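Local coordinates for hypothetical nigD-like protein (Bacteroides caccae, PDB 3QWN) that is of unknown function but resembles NigD-type immunity proteins, and so may protect its bacterial host from a toxin, at residues P8-F14 with R161-S165; T37-T43 with T69-L75; L168-A172 with E208-D212; I183-Y187 with E198-C203. All coordinates share one frame; numbering follows the deposited sequence.

Overall arrangement
Contact 2 lies within the N-terminal OB-like domain, contacts 3 and 4 in the C-terminal part, and contact 1 joins the two. Contact 2 is parallel strand pairing in a partly exposed part of the sheet, rich in backbone hydrogen bonds. Contact 1 holds the domains together by side-chain packing alone, buried at Phe14 and Tyr163 and open at Pro8. The two touch where Leu12 meets Ser74. Contact 4 pairs the strands of a hairpin with direct bonds and water, and contact 3 packs the end of that hairpin on a 3-10 turn. Ile183 touches both Leu168 and Tyr209, so contacts 3 and 4 share one apolar layer. The centres of contacts 2 and 4 lie about 36 Å apart.

Contact 1 of 4, residues P8-F14 with R161-S165; sequences PSVKLEF and RAYLS
Phe14 and Tyr163 form the tight part of this contact. Phe14 CZ comes within 3.9 Å of Tyr163 CD1, at the edge of the tyrosine ring. The two ring planes stand 74° apart, with centroids 6.0 Å from each other. Past the phenylalanine, Ser165 OG lies near the ring plane at its edge, 3.3 Å from Phe14 CD2. That hydroxyl is not left to the ring, because it is hydrogen-bonded to Asn113 and Arg54. Trp106 also meets the Phe14 ring, edge-to-face. Toward the chain start the packing thins. Leu12 CD1 touches the far end of the tyrosine, 3.9 Å from Tyr163 OH. Its chain crosses that of Tyr163 at about a right angle. At the solvent side Pro8 lies over one face of the Arg161 guanidinium, with Pro8 CD 3.5 Å from Arg161 NE. The arginine chain is extended from CG to NE and carries the flat group out to the proline. Pro8 is exposed and poorly ordered, so this end is loose. The arrangement is side-chain packing between two beta domains: the first strand of the OB-like domain rests on strand 158-167 of the C-terminal beta-sandwich domain.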
loop_
_atom_site.group_PDB
_atom_site.type_symbol
_atom_site.label_atom_id
_atom_site.label_comp_id
_atom_site.label_asym_id
_atom_site.label_seq_id
_atom_site.Cartn_x
_atom_site.Cartn_y
_atom_site.Cartn_z
ATOM N N PRO A 8 -9.419 -13.773 3.303
ATOM C CA PRO A 8 -8.557 -14.747 2.592
ATOM C C PRO A 8 -8.145 -16.010 3.367
ATOM O O PRO A 8 -8.061 -16.016 4.601
ATOM C CB PRO A 8 -7.304 -13.923 2.254
ATOM C CG PRO A 8 -7.774 -12.541 2.198
ATOM C CD PRO A 8 -8.807 -12.430 3.278
ATOM N N SER A 9 -7.863 -17.077 2.591
ATOM C CA SER A 9 -7.437 -18.401 3.053
ATOM C C SER A 9 -6.097 -18.333 3.822
ATOM O O SER A 9 -5.951 -18.989 4.868
ATOM C CB SER A 9 -7.321 -19.357 1.865
ATOM N N VAL A 10 -5.135 -17.532 3.300
ATOM C CA VAL A 10 -3.811 -17.324 3.891
ATOM C C VAL A 10 -3.730 -15.906 4.470
ATOM O O VAL A 10 -4.110 -14.934 3.806
ATOM C CB VAL A 10 -2.678 -17.585 2.871
ATOM N N LYS A 11 -3.259 -15.804 5.722
ATOM C CA LYS A 11 -3.058 -14.543 6.428
ATOM C C LYS A 11 -1.778 -13.891 5.873
ATOM O O LYS A 11 -0.713 -14.511 5.877
ATOM C CB LYS A 11 -2.981 -14.786 7.953
ATOM C CG LYS A 11 -3.221 -13.534 8.800
ATOM N N LEU A 12 -1.893 -12.664 5.351
ATOM C CA LEU A 12 -0.802 -11.927 4.720
ATOM C C LEU A 12 -0.444 -10.677 5.473
ATOM O O LEU A 12 -1.320 -9.974 5.950
ATOM C CB LEU A 12 -1.206 -11.552 3.290
ATOM C CG LEU A 12 -1.390 -12.695 2.281
ATOM C CD1 LEU A 12 -1.831 -12.136 0.949
ATOM C CD2 LEU A 12 -0.095 -13.492 2.084
ATOM N N GLU A 13 0.830 -10.374 5.549
ATOM C CA GLU A 13 1.354 -9.171 6.198
ATOM C C GLU A 13 2.115 -8.283 5.204
ATOM O O GLU A 13 2.706 -8.801 4.266
ATOM C CB GLU A 13 2.338 -9.564 7.297
ATOM C CG GLU A 13 1.754 -9.884 8.659
ATOM C CD GLU A 13 2.821 -10.191 9.700
ATOM O OE1 GLU A 13 3.741 -9.353 9.918
ATOM O OE2 GLU A 13 2.763 -11.318 10.248
ATOM N N PHE A 14 2.137 -6.968 5.445
ATOM C CA PHE A 14 2.923 -5.969 4.711
ATOM C C PHE A 14 4.324 -6.074 5.248
ATOM O O PHE A 14 4.526 -5.892 6.455
ATOM C CB PHE A 14 2.349 -4.526 4.942
ATOM C CG PHE A 14 1.050 -4.200 4.235
ATOM C CD1 PHE A 14 -0.156 -4.748 4.666
ATOM C CD2 PHE A 14 1.033 -3.353 3.127
ATOM C CE1 PHE A 14 -1.348 -4.486 3.974
ATOM C CE2 PHE A 14 -0.165 -3.069 2.458
ATOM C CZ PHE A 14 -1.349 -3.617 2.902
ATOM N N ARG A 161 -9.315 -8.974 -2.384
ATOM C CA ARG A 161 -8.562 -7.941 -1.688
ATOM C C ARG A 161 -7.457 -7.419 -2.546
ATOM O O ARG A 161 -6.880 -8.162 -3.356
ATOM C CB ARG A 161 -7.954 -8.479 -0.393
ATOM C CG ARG A 161 -8.978 -8.609 0.721
ATOM C CD ARG A 161 -8.328 -8.963 2.025
ATOM N NE ARG A 161 -9.318 -8.940 3.099
ATOM C CZ ARG A 161 -9.020 -8.967 4.388
ATOM N NH1 ARG A 161 -7.751 -9.013 4.783
ATOM N NH2 ARG A 161 -9.984 -8.923 5.296
ATOM N N ALA A 162 -7.165 -6.132 -2.379
ATOM C CA ALA A 162 -6.055 -5.434 -3.019
ATOM C C ALA A 162 -5.257 -4.767 -1.923
ATOM O O ALA A 162 -5.809 -4.378 -0.897
ATOM C CB ALA A 162 -6.541 -4.447 -4.047
ATOM N N TYR A 163 -3.952 -4.696 -2.115
ATOM C CA TYR A 163 -3.046 -4.162 -1.117
ATOM C C TYR A 163 -2.260 -3.005 -1.693
ATOM O O TYR A 163 -1.613 -3.165 -2.713
ATOM C CB TYR A 163 -2.108 -5.290 -0.630
ATOM C CG TYR A 163 -2.869 -6.496 -0.126
ATOM C CD1 TYR A 163 -3.360 -6.545 1.180
ATOM C CD2 TYR A 163 -3.123 -7.588 -0.961
ATOM C CE1 TYR A 163 -4.063 -7.665 1.651
ATOM C CE2 TYR A 163 -3.837 -8.704 -0.504
ATOM C CZ TYR A 163 -4.278 -8.751 0.806
ATOM O OH TYR A 163 -4.945 -9.875 1.245
ATOM N N LEU A 164 -2.326 -1.841 -1.034
ATOM C CA LEU A 164 -1.610 -0.632 -1.432
ATOM C C LEU A 164 -0.689 -0.131 -0.308
ATOM O O LEU A 164 -1.067 -0.148 0.848
ATOM C CB LEU A 164 -2.618 0.488 -1.800
ATOM C CG LEU A 164 -3.136 0.538 -3.241
ATOM C CD1 LEU A 164 -4.114 -0.607 -3.546
ATOM C CD2 LEU A 164 -3.813 1.828 -3.493
ATOM N N SER A 165 0.501 0.339 -0.661
ATOM C CA SER A 165 1.451 0.956 0.259
ATOM C C SER A 165 1.874 2.228 -0.418
ATOM O O SER A 165 2.631 2.176 -1.391
ATOM C CB SER A 165 2.632 0.035 0.554
ATOM O OG SER A 165 2.482 -0.668 1.774
#

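Contact 2 of 4, residues T37-T43 with T69-L75; sequences TVSKDRT and TAVIYSL
Thr37 O accepts from Ala70 N at 2.9 Å, the first of four backbone bonds between these parallel strands. Ala70 O accepts from Ser39 N, in a more bent bond of 131° at the hydrogen. Lys40 O takes Ile72 N, and Ile72 O takes Arg42 N. The register slips by one between Val38 and Lys40, a beta bulge. There Ser39 turns its side chain to Thr69, and Ser39 OG and Thr69 OG1 share a hydrogen bond of 2.8 Å. Asp41 OD1 has two donors from one residue. Thr43 OG1 reaches it on the syn side at 2.6 Å, and Thr43 N meets it from above the carboxylate plane, making an Asx turn. Thr43 OG1 is also hydrogen-bonded to Ser45 OG. Asp41 OD2 accepts from Ser45 N, so both carboxylate oxygens are engaged. On the same face as Asp41, Ile72 CD1 packs 3.7 Å from Val38 CG2. Arg42 lies alongside Tyr73, with Arg42 CD 3.7 Å from Tyr73 CE1, though the arginine is poorly ordered. Tyr73 OH bonds to Glu60. Parallel pairing of the third and fifth strands in a five-stranded sheet whose ends also pair is typical of an OB fold, in keeping with this domain's family.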
loop_
_atom_site.group_PDB
_atom_site.type_symbol
_atom_site.label_atom_id
_atom_site.label_comp_id
_atom_site.label_asym_id
_atom_site.label_seq_id
_atom_site.Cartn_x
_atom_site.Cartn_y
_atom_site.Cartn_z
ATOM N N THR A 37 16.890 -12.511 9.118
ATOM C CA THR A 37 17.531 -13.329 8.102
ATOM C C THR A 37 16.483 -14.389 7.706
ATOM O O THR A 37 15.814 -14.922 8.589
ATOM C CB THR A 37 18.831 -13.931 8.670
ATOM O OG1 THR A 37 19.808 -12.906 8.823
ATOM C CG2 THR A 37 19.407 -15.022 7.782
ATOM N N VAL A 38 16.305 -14.651 6.405
ATOM C CA VAL A 38 15.369 -15.664 5.906
ATOM C C VAL A 38 16.111 -16.999 5.920
ATOM O O VAL A 38 16.945 -17.230 5.044
ATOM C CB VAL A 38 14.799 -15.312 4.501
ATOM C CG1 VAL A 38 14.011 -16.474 3.901
ATOM C CG2 VAL A 38 13.944 -14.048 4.549
ATOM N N SER A 39 15.786 -17.893 6.885
ATOM C CA SER A 39 16.414 -19.213 6.981
ATOM C C SER A 39 15.872 -20.159 5.893
ATOM O O SER A 39 16.576 -21.076 5.479
ATOM C CB SER A 39 16.208 -19.820 8.371
ATOM O OG SER A 39 14.846 -19.887 8.787
ATOM N N LYS A 40 14.639 -19.943 5.431
ATOM C CA LYS A 40 14.057 -20.777 4.393
ATOM C C LYS A 40 12.971 -20.006 3.637
ATOM O O LYS A 40 12.071 -19.448 4.253
ATOM C CB LYS A 40 13.471 -22.074 4.994
ATOM C CG LYS A 40 13.190 -23.180 3.977
ATOM C CD LYS A 40 12.677 -24.439 4.686
ATOM C CE LYS A 40 12.518 -25.613 3.749
ATOM N NZ LYS A 40 12.039 -26.825 4.463
ATOM N N ASP A 41 13.076 -19.976 2.299
ATOM C CA ASP A 41 12.069 -19.407 1.430
ATOM C C ASP A 41 11.423 -20.565 0.724
ATOM O O ASP A 41 11.964 -21.080 -0.271
ATOM C CB ASP A 41 12.618 -18.348 0.459
ATOM C CG ASP A 41 11.581 -17.804 -0.519
ATOM O OD1 ASP A 41 10.374 -17.997 -0.282
ATOM O OD2 ASP A 41 11.975 -17.208 -1.524
ATOM N N ARG A 42 10.272 -21.010 1.265
ATOM C CA ARG A 42 9.557 -22.155 0.705
ATOM C C ARG A 42 8.898 -21.825 -0.654
ATOM O O ARG A 42 8.575 -22.751 -1.387
ATOM C CB ARG A 42 8.527 -22.721 1.690
ATOM C CG ARG A 42 9.134 -23.104 3.026
ATOM C CD ARG A 42 8.419 -24.294 3.604
ATOM N NE ARG A 42 9.075 -24.768 4.818
ATOM C CZ ARG A 42 8.710 -25.856 5.487
ATOM N NH1 ARG A 42 7.699 -26.604 5.056
ATOM N NH2 ARG A 42 9.352 -26.209 6.592
ATOM N N THR A 43 8.775 -20.535 -1.017
ATOM C CA THR A 43 8.183 -20.121 -2.285
ATOM C C THR A 43 9.175 -20.260 -3.454
ATOM O O THR A 43 8.749 -20.284 -4.608
ATOM C CB THR A 43 7.652 -18.690 -2.210
ATOM O OG1 THR A 43 8.725 -17.752 -2.217
ATOM C CG2 THR A 43 6.806 -18.454 -1.011
ATOM N N THR A 69 14.710 -16.406 13.049
ATOM C CA THR A 69 14.860 -16.334 11.592
ATOM C C THR A 69 13.482 -16.371 11.007
ATOM O O THR A 69 12.550 -16.692 11.715
ATOM C CB THR A 69 15.780 -17.437 11.022
ATOM O OG1 THR A 69 15.243 -18.715 11.318
ATOM C CG2 THR A 69 17.205 -17.351 11.534
ATOM N N ALA A 70 13.336 -16.015 9.753
ATOM C CA ALA A 70 12.050 -16.039 9.078
ATOM C C ALA A 70 11.998 -17.167 8.078
ATOM O O ALA A 70 12.965 -17.373 7.358
ATOM C CB ALA A 70 11.799 -14.707 8.361
ATOM N N VAL A 71 10.853 -17.873 8.022
ATOM C CA VAL A 71 10.493 -18.911 7.054
ATOM C C VAL A 71 9.329 -18.334 6.233
ATOM O O VAL A 71 8.300 -17.969 6.823
ATOM C CB VAL A 71 10.159 -20.269 7.701
ATOM C CG1 VAL A 71 9.737 -21.284 6.630
ATOM C CG2 VAL A 71 11.366 -20.785 8.454
ATOM N N ILE A 72 9.520 -18.183 4.905
ATOM C CA ILE A 72 8.509 -17.602 4.023
ATOM C C ILE A 72 7.680 -18.709 3.409
ATOM O O ILE A 72 8.218 -19.620 2.789
ATOM C CB ILE A 72 9.143 -16.669 2.936
ATOM C CG1 ILE A 72 9.900 -15.495 3.601
ATOM C CG2 ILE A 72 8.096 -16.163 1.914
ATOM C CD1 ILE A 72 10.874 -14.785 2.653
ATOM N N TYR A 73 6.362 -18.595 3.534
ATOM C CA TYR A 73 5.419 -19.580 2.982
ATOM C C TYR A 73 4.753 -19.040 1.725
ATOM O O TYR A 73 4.456 -19.815 0.831
ATOM C CB TYR A 73 4.370 -19.998 4.038
ATOM C CG TYR A 73 5.022 -20.768 5.172
ATOM C CD1 TYR A 73 5.378 -22.109 5.020
ATOM C CD2 TYR A 73 5.336 -20.143 6.374
ATOM C CE1 TYR A 73 6.055 -22.797 6.030
ATOM C CE2 TYR A 73 5.983 -20.825 7.393
ATOM C CZ TYR A 73 6.352 -22.152 7.220
ATOM O OH TYR A 73 6.987 -22.827 8.246
ATOM N N SER A 74 4.527 -17.720 1.638
ATOM C CA SER A 74 3.959 -17.100 0.420
ATOM C C SER A 74 4.437 -15.678 0.265
ATOM O O SER A 74 4.776 -15.051 1.242
ATOM C CB SER A 74 2.436 -17.178 0.369
ATOM O OG SER A 74 1.841 -16.164 1.147
ATOM N N LEU A 75 4.540 -15.224 -0.969
ATOM C CA LEU A 75 4.928 -13.875 -1.365
ATOM C C LEU A 75 4.103 -13.434 -2.506
ATOM O O LEU A 75 3.879 -14.212 -3.432
ATOM C CB LEU A 75 6.394 -13.770 -1.801
ATOM C CG LEU A 75 7.481 -13.744 -0.760
ATOM C CD1 LEU A 75 8.849 -13.818 -1.447
ATOM C CD2 LEU A 75 7.404 -12.502 0.138
#

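Contact 3 of 4, residues L168-A172 with E208-D212; sequences LDKYA and EYVPD
The backbones approach most closely at Ala172 and Pro211, where a 3-10 turn over 169-171 faces the last modelled residues just past strand 196-209, and Pro211 centres an inverse gamma turn. Tyr209 makes the largest share of the contact. Its hydroxyl end reaches into the start of the turn, with Tyr209 OH 3.3 Å from Leu168 CB. The same oxygen lies 3.1 Å from Leu168 O, a carbonyl that also accepts the turn bond from Tyr171 N. Leu168 holds its CG anti to the carbonyl carbon (chi1 -53°), and its CD1 branch lies over one face of the Tyr209 ring, toward the rim. Pro211 CD lies over the opposite face, so the ring is flanked by leucine and proline. Tyr171 meets the tyrosine differently. Tyr209 OH sits near the plane of the Tyr171 ring, at its edge, and is 3.8 Å from Tyr171 CB. The two side chains cross at about a right angle. Tyr171 OH points elsewhere and bonds to Glu132. Ala172, which is exposed, touches Pro211 CB through its CB at 3.8 Å. Leu168 and Tyr209 both rest on Ile183 of strand 181-190 and on Leu107 of strand 101-108. Tyr171 packs on Val143 and Met145 of strand 142-150, while Pro211 covers Ile181. The turn and the last modelled residues thus lie together at one end of these strands.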
loop_
_atom_site.group_PDB
_atom_site.type_symbol
_atom_site.label_atom_id
_atom_site.label_comp_id
_atom_site.label_asym_id
_atom_site.label_seq_id
_atom_site.Cartn_x
_atom_site.Cartn_y
_atom_site.Cartn_z
ATOM N N LEU A 168 5.486 7.824 1.398
ATOM C CA LEU A 168 5.323 9.181 1.928
ATOM C C LEU A 168 6.662 9.929 2.097
ATOM O O LEU A 168 6.704 10.987 2.731
ATOM C CB LEU A 168 4.565 9.141 3.278
ATOM C CG LEU A 168 3.235 8.411 3.334
ATOM C CD1 LEU A 168 2.770 8.264 4.780
ATOM C CD2 LEU A 168 2.193 9.086 2.471
ATOM N N ASP A 169 7.732 9.413 1.478
ATOM C CA ASP A 169 9.086 9.982 1.528
ATOM C C ASP A 169 9.163 11.386 0.910
ATOM O O ASP A 169 9.930 12.219 1.409
ATOM C CB ASP A 169 10.085 9.035 0.841
ATOM C CG ASP A 169 10.024 7.615 1.380
ATOM O OD1 ASP A 169 10.221 7.429 2.606
ATOM O OD2 ASP A 169 9.701 6.697 0.598
ATOM N N LYS A 170 8.330 11.667 -0.118
ATOM C CA LYS A 170 8.290 12.953 -0.822
ATOM C C LYS A 170 7.799 14.123 0.054
ATOM O O LYS A 170 7.926 15.284 -0.348
ATOM C CB LYS A 170 7.435 12.856 -2.106
ATOM C CG LYS A 170 5.916 12.705 -1.932
ATOM C CD LYS A 170 5.164 12.813 -3.269
ATOM C CE LYS A 170 5.088 14.245 -3.737
ATOM N NZ LYS A 170 4.420 14.363 -5.060
ATOM N N TYR A 171 7.245 13.826 1.228
ATOM C CA TYR A 171 6.698 14.849 2.129
ATOM C C TYR A 171 7.698 15.232 3.224
ATOM O O TYR A 171 7.538 16.275 3.865
ATOM C CB TYR A 171 5.356 14.373 2.729
ATOM C CG TYR A 171 4.347 14.005 1.660
ATOM C CD1 TYR A 171 3.919 14.944 0.722
ATOM C CD2 TYR A 171 3.871 12.703 1.541
ATOM C CE1 TYR A 171 3.029 14.600 -0.296
ATOM C CE2 TYR A 171 2.974 12.348 0.532
ATOM C CZ TYR A 171 2.560 13.299 -0.387
ATOM O OH TYR A 171 1.667 12.963 -1.372
ATOM N N ALA A 172 8.742 14.404 3.409
ATOM C CA ALA A 172 9.803 14.658 4.375
ATOM C C ALA A 172 10.708 15.776 3.868
ATOM O O ALA A 172 11.126 15.759 2.702
ATOM C CB ALA A 172 10.607 13.387 4.618
ATOM N N GLU A 208 -2.355 11.956 10.925
ATOM C CA GLU A 208 -1.286 12.877 11.316
ATOM C C GLU A 208 -0.001 12.124 11.587
ATOM O O GLU A 208 -0.001 11.081 12.246
ATOM C CB GLU A 208 -1.687 13.695 12.533
ATOM C CG GLU A 208 -1.110 15.095 12.510
ATOM C CD GLU A 208 -1.411 15.913 13.746
ATOM O OE1 GLU A 208 -2.579 16.329 13.914
ATOM O OE2 GLU A 208 -0.480 16.127 14.554
ATOM N N TYR A 209 1.097 12.641 11.060
ATOM C CA TYR A 209 2.397 12.008 11.235
ATOM C C TYR A 209 3.536 13.025 11.039
ATOM O O TYR A 209 3.364 14.042 10.355
ATOM C CB TYR A 209 2.530 10.794 10.292
ATOM C CG TYR A 209 3.227 11.045 8.980
ATOM C CD1 TYR A 209 2.616 11.779 7.972
ATOM C CD2 TYR A 209 4.458 10.464 8.706
ATOM C CE1 TYR A 209 3.256 12.004 6.752
ATOM C CE2 TYR A 209 5.098 10.660 7.483
ATOM C CZ TYR A 209 4.504 11.447 6.512
ATOM O OH TYR A 209 5.163 11.654 5.317
ATOM N N VAL A 210 4.681 12.754 11.679
ATOM C CA VAL A 210 5.884 13.576 11.589
ATOM C C VAL A 210 6.939 12.734 10.850
ATOM O O VAL A 210 7.434 11.759 11.428
ATOM C CB VAL A 210 6.366 14.075 12.976
ATOM C CG1 VAL A 210 7.652 14.882 12.851
ATOM C CG2 VAL A 210 5.291 14.900 13.670
ATOM N N PRO A 211 7.257 13.045 9.565
ATOM C CA PRO A 211 8.237 12.214 8.836
ATOM C C PRO A 211 9.679 12.396 9.355
ATOM O O PRO A 211 10.467 13.157 8.778
ATOM C CB PRO A 211 8.077 12.658 7.374
ATOM C CG PRO A 211 7.517 14.023 7.448
ATOM C CD PRO A 211 6.729 14.138 8.720
ATOM N N ASP A 212 10.017 11.688 10.458
ATOM C CA ASP A 212 11.344 11.720 11.093
ATOM C C ASP A 212 11.676 10.358 11.729
ATOM O O ASP A 212 10.941 9.382 11.556
ATOM C CB ASP A 212 11.443 12.850 12.155
ATOM C CG ASP A 212 11.538 14.286 11.633
ATOM O OD1 ASP A 212 12.291 14.523 10.664
ATOM O OD2 ASP A 212 10.945 15.184 12.263
#

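Contact 4 of 4, residues I183-Y187 with E198-C203; sequences IKFKY and ESGKYC
This is an antiparallel pairing within the beta hairpin of strands 181-190 and 196-209, at the edge of the five-stranded mixed sheet. The short strand segments run 155° apart in direction. Tyr187 and Ser199 form the hydrogen-bonded pair. Ser199 N gives Tyr187 O a straight bond of 2.8 Å, while the return bond from Tyr187 N to Ser199 O is weak. Beyond it the second strand bends into a type I turn, Gly200 to Cys203, and water fills in for direct bonds. One water donates to Ser199 O and accepts from Tyr202 N. Another links Lys184 NZ to Cys203 O.

Phe185, Tyr187, Ser199 and Tyr202 share one face of the sheet. There Ser199 CB sits over the ring of Tyr187 in a CH-pi contact, 4.1 Å from the ring centroid. With CG between the backbone N and the carbonyl carbon (chi1 68°), the Tyr187 ring lies with one face against Ser199 CB. Its CE1 meets Tyr202 CE2 at 3.7 Å, the two rings rim to rim with planes 26° apart. Phe185 presents its edge to Tyr202. Apart from this aromatic face, Cys203 SG lies 3.5 Å from Lys186 CG. The extended Lys186 chain also passes Glu198, and Lys186 NZ makes a long salt bridge of 3.9 Å to Glu198 OE1. The aromatic face packs on Val102 and Ile105 of strand 101-108, and Phe185 also reaches Met114 of strand 111-120. Strand 142-150 pairs with 181-190 through backbone bonds of Lys184 and Lys186.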
loop_
_atom_site.group_PDB
_atom_site.type_symbol
_atom_site.label_atom_id
_atom_site.label_comp_id
_atom_site.label_asym_id
_atom_site.label_seq_id
_atom_site.Cartn_x
_atom_site.Cartn_y
_atom_site.Cartn_z
ATOM N N ILE A 183 -2.514 13.593 6.328
ATOM C CA ILE A 183 -2.968 12.967 5.089
ATOM C C ILE A 183 -4.473 12.778 5.194
ATOM O O ILE A 183 -4.946 12.145 6.139
ATOM C CB ILE A 183 -2.221 11.643 4.759
ATOM C CG1 ILE A 183 -0.697 11.906 4.583
ATOM C CG2 ILE A 183 -2.833 10.933 3.526
ATOM C CD1 ILE A 183 0.134 10.872 5.185
ATOM N N LYS A 184 -5.217 13.343 4.236
ATOM C CA LYS A 184 -6.667 13.219 4.149
ATOM C C LYS A 184 -6.984 12.401 2.892
ATOM O O LYS A 184 -6.826 12.886 1.769
ATOM C CB LYS A 184 -7.334 14.590 4.152
ATOM C CG LYS A 184 -7.196 15.299 5.488
ATOM C CD LYS A 184 -7.991 16.572 5.506
ATOM C CE LYS A 184 -7.762 17.360 6.772
ATOM N NZ LYS A 184 -8.692 18.500 6.854
ATOM N N PHE A 185 -7.361 11.139 3.093
ATOM C CA PHE A 185 -7.619 10.182 2.028
ATOM C C PHE A 185 -9.112 10.050 1.706
ATOM O O PHE A 185 -9.925 9.790 2.590
ATOM C CB PHE A 185 -7.020 8.802 2.393
ATOM C CG PHE A 185 -7.298 7.702 1.398
ATOM C CD1 PHE A 185 -6.600 7.636 0.193
ATOM C CD2 PHE A 185 -8.259 6.730 1.662
ATOM C CE1 PHE A 185 -6.868 6.621 -0.724
ATOM C CE2 PHE A 185 -8.516 5.704 0.743
ATOM C CZ PHE A 185 -7.817 5.660 -0.444
ATOM N N LYS A 186 -9.449 10.214 0.414
ATOM C CA LYS A 186 -10.789 10.064 -0.152
ATOM C C LYS A 186 -10.802 8.918 -1.155
ATOM O O LYS A 186 -9.771 8.599 -1.756
ATOM C CB LYS A 186 -11.246 11.357 -0.830
ATOM C CG LYS A 186 -11.819 12.394 0.126
ATOM C CD LYS A 186 -12.233 13.665 -0.607
ATOM C CE LYS A 186 -12.392 14.841 0.324
ATOM N NZ LYS A 186 -13.006 16.014 -0.358
ATOM N N TYR A 187 -11.965 8.297 -1.343
ATOM C CA TYR A 187 -12.116 7.168 -2.280
ATOM C C TYR A 187 -13.590 6.994 -2.612
ATOM O O TYR A 187 -14.450 7.308 -1.775
ATOM C CB TYR A 187 -11.531 5.847 -1.681
ATOM C CG TYR A 187 -12.318 5.297 -0.500
ATOM C CD1 TYR A 187 -12.270 5.914 0.750
ATOM C CD2 TYR A 187 -13.127 4.169 -0.639
ATOM C CE1 TYR A 187 -13.018 5.429 1.827
ATOM C CE2 TYR A 187 -13.892 3.688 0.427
ATOM C CZ TYR A 187 -13.822 4.308 1.661
ATOM O OH TYR A 187 -14.527 3.765 2.720
ATOM N N GLU A 198 -18.223 9.625 -3.264
ATOM C CA GLU A 198 -16.885 9.940 -2.772
ATOM C C GLU A 198 -16.951 9.973 -1.245
ATOM O O GLU A 198 -17.712 10.777 -0.687
ATOM C CB GLU A 198 -16.395 11.271 -3.365
ATOM C CG GLU A 198 -14.943 11.606 -3.062
ATOM C CD GLU A 198 -14.530 12.994 -3.498
ATOM O OE1 GLU A 198 -15.056 13.982 -2.936
ATOM O OE2 GLU A 198 -13.676 13.094 -4.406
ATOM N N SER A 199 -16.214 9.063 -0.575
ATOM C CA SER A 199 -16.202 8.975 0.889
ATOM C C SER A 199 -15.071 9.802 1.494
ATOM O O SER A 199 -13.922 9.657 1.107
ATOM C CB SER A 199 -16.093 7.525 1.355
ATOM O OG SER A 199 -16.052 7.459 2.770
ATOM N N GLY A 200 -15.427 10.661 2.445
ATOM C CA GLY A 200 -14.483 11.480 3.191
ATOM C C GLY A 200 -14.280 10.951 4.591
ATOM O O GLY A 200 -13.776 11.664 5.447
ATOM N N LYS A 201 -14.679 9.695 4.827
ATOM C CA LYS A 201 -14.575 8.935 6.087
ATOM C C LYS A 201 -13.193 9.076 6.754
ATOM O O LYS A 201 -13.128 9.252 7.963
ATOM C CB LYS A 201 -14.868 7.438 5.799
ATOM C CG LYS A 201 -14.793 6.517 6.994
ATOM C CD LYS A 201 -15.151 5.075 6.653
ATOM C CE LYS A 201 -15.049 4.211 7.901
ATOM N NZ LYS A 201 -15.828 2.952 7.781
ATOM N N TYR A 202 -12.101 8.997 5.971
ATOM C CA TYR A 202 -10.727 9.025 6.485
ATOM C C TYR A 202 -10.063 10.435 6.395
ATOM O O TYR A 202 -8.831 10.554 6.493
ATOM C CB TYR A 202 -9.894 7.933 5.778
ATOM C CG TYR A 202 -10.485 6.544 5.982
ATOM C CD1 TYR A 202 -10.544 5.967 7.249
ATOM C CD2 TYR A 202 -11.003 5.815 4.909
ATOM C CE1 TYR A 202 -11.140 4.721 7.453
ATOM C CE2 TYR A 202 -11.584 4.556 5.098
ATOM C CZ TYR A 202 -11.643 4.008 6.373
ATOM O OH TYR A 202 -12.207 2.760 6.581
ATOM N N CYS A 203 -10.901 11.497 6.272
ATOM C CA CYS A 203 -10.493 12.901 6.191
ATOM C C CYS A 203 -10.688 13.609 7.519
ATOM O O CYS A 203 -10.133 14.690 7.714
ATOM C CB CYS A 203 -11.269 13.620 5.102
ATOM S SG CYS A 203 -10.849 13.100 3.436
HETATM O O HOH W 1 -11.137 17.475 7.314
HETATM O O HOH W 2 -12.059 8.659 3.102
#